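Local coordinates for protein 3-hexulose-6-phosphate synthase (PDB 3AJX) that is a synthase of the HUMPS family with a TIM-barrel fold that holds a magnesium ion and forms a two-chain assembly, at residues Ala23-Ile28 and Ala197-Leu202. The protein carries 1 engineered substitution. Residues are numbered along the deposited sequence; the frame is centred on the assembly and turned at random.
Sequences AEYVDI and AAAKEL
Tyr25 lays one face of its ring against the start of the Lys200 side chain, whose CB stands 3.7 Å from the ring centroid and 14° off the ring normal, a CH-pi contact. With CG anti to the carbonyl carbon (chi1 -53°), the phenol reaches over to helix 195-204. The lysine, its CG anti to the backbone N (chi1 -174°) and the chain extended beyond, then crosses the ring at a slant; its CG comes within 3.5 Å of Tyr25 CE2. CG of Glu24, the preceding residue, lies over the opposite face of the ring, toward the rim. Nearer the backbone, Ala199 CB meets Tyr25 CB at 3.9 Å. At the far end a water in the ring plane links the two polar groups, 2.7 Å from Tyr25 OH and accepting from Lys200 NZ at 3.1 Å. Arg203, one turn further along the helix, makes a hydrogen bond from NE to Tyr25 O and a salt bridge through NH2 with Asp27 OD2. The contact thus packs the 3-10 segment and loop between helix 12-22 and strand 28-31 against helix 195-204, the last helix, on the outside of a closed eight-stranded TIM barrel.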
# COMPACT_ATOMS: atom_id res chain seq x y z
N ALA A 23 16.03 13.03 -15.66
CA ALA A 23 16.75 13.41 -14.44
C ALA A 23 17.22 14.86 -14.38
O ALA A 23 17.05 15.54 -13.36
CB ALA A 23 17.93 12.47 -14.22
N GLU A 24 17.82 15.33 -15.46
CA GLU A 24 18.34 16.70 -15.51
C GLU A 24 17.29 17.79 -15.35
O GLU A 24 17.62 18.92 -15.02
CB GLU A 24 19.10 16.91 -16.83
CG GLU A 24 18.26 16.63 -18.07
CD GLU A 24 19.09 16.60 -19.34
OE1 GLU A 24 19.64 17.66 -19.72
OE2 GLU A 24 19.20 15.51 -19.95
N TYR A 25 16.02 17.44 -15.58
CA TYR A 25 14.94 18.42 -15.47
C TYR A 25 14.12 18.33 -14.19
O TYR A 25 13.24 19.16 -13.96
CB TYR A 25 14.00 18.28 -16.67
CG TYR A 25 14.71 18.35 -18.00
CD1 TYR A 25 14.82 17.22 -18.81
CD2 TYR A 25 15.28 19.54 -18.44
CE1 TYR A 25 15.50 17.27 -20.03
CE2 TYR A 25 15.96 19.60 -19.66
CZ TYR A 25 16.06 18.47 -20.44
OH TYR A 25 16.74 18.53 -21.64
N VAL A 26 14.41 17.35 -13.35
CA VAL A 26 13.66 17.18 -12.11
C VAL A 26 14.51 17.23 -10.86
O VAL A 26 15.71 16.98 -10.89
CB VAL A 26 12.89 15.84 -12.11
CG1 VAL A 26 11.99 15.75 -13.33
CG2 VAL A 26 13.86 14.68 -12.07
N ASP A 27 13.86 17.55 -9.74
CA ASP A 27 14.52 17.63 -8.44
C ASP A 27 14.32 16.32 -7.68
O ASP A 27 15.20 15.88 -6.94
CB ASP A 27 13.91 18.76 -7.62
CG ASP A 27 13.98 20.09 -8.33
OD1 ASP A 27 15.09 20.65 -8.41
OD2 ASP A 27 12.94 20.57 -8.82
N ILE A 28 13.17 15.70 -7.89
CA ILE A 28 12.82 14.47 -7.21
C ILE A 28 12.42 13.38 -8.19
O ILE A 28 11.65 13.63 -9.12
CB ILE A 28 11.64 14.72 -6.23
CG1 ILE A 28 12.04 15.79 -5.22
CG2 ILE A 28 11.24 13.42 -5.53
CD1 ILE A 28 10.91 16.22 -4.31
N ALA A 197 11.51 15.96 -23.37
CA ALA A 197 10.98 17.28 -23.71
C ALA A 197 9.81 17.65 -22.81
O ALA A 197 9.64 18.82 -22.45
CB ALA A 197 10.55 17.31 -25.18
N ALA A 198 9.00 16.66 -22.45
CA ALA A 198 7.85 16.90 -21.58
C ALA A 198 8.31 17.39 -20.22
O ALA A 198 7.74 18.32 -19.65
CB ALA A 198 7.03 15.62 -21.43
N ALA A 199 9.36 16.76 -19.69
CA ALA A 199 9.90 17.14 -18.39
C ALA A 199 10.50 18.53 -18.48
O ALA A 199 10.30 19.35 -17.58
CB ALA A 199 10.96 16.13 -17.94
N LYS A 200 11.22 18.80 -19.56
CA LYS A 200 11.84 20.11 -19.76
C LYS A 200 10.79 21.22 -19.81
O LYS A 200 10.96 22.27 -19.20
CB LYS A 200 12.66 20.11 -21.06
CG LYS A 200 13.47 21.39 -21.26
CD LYS A 200 14.27 21.37 -22.57
CE LYS A 200 15.15 22.61 -22.67
NZ LYS A 200 15.93 22.66 -23.94
N GLU A 201 9.71 20.96 -20.54
CA GLU A 201 8.64 21.94 -20.68
C GLU A 201 7.90 22.17 -19.37
O GLU A 201 7.48 23.29 -19.07
CB GLU A 201 7.69 21.49 -21.79
CG GLU A 201 8.36 21.48 -23.16
CD GLU A 201 7.64 20.63 -24.18
OE1 GLU A 201 7.49 19.41 -23.95
OE2 GLU A 201 7.22 21.18 -25.23
N LEU A 202 7.74 21.12 -18.57
CA LEU A 202 7.08 21.26 -17.28
C LEU A 202 7.95 22.15 -16.39
O LEU A 202 7.46 23.05 -15.70
CB LEU A 202 6.89 19.89 -16.63
CG LEU A 202 5.68 19.10 -17.14
CD1 LEU A 202 5.84 17.63 -16.78
CD2 LEU A 202 4.40 19.68 -16.55
O HOH W 1 17.93 20.82 -22.36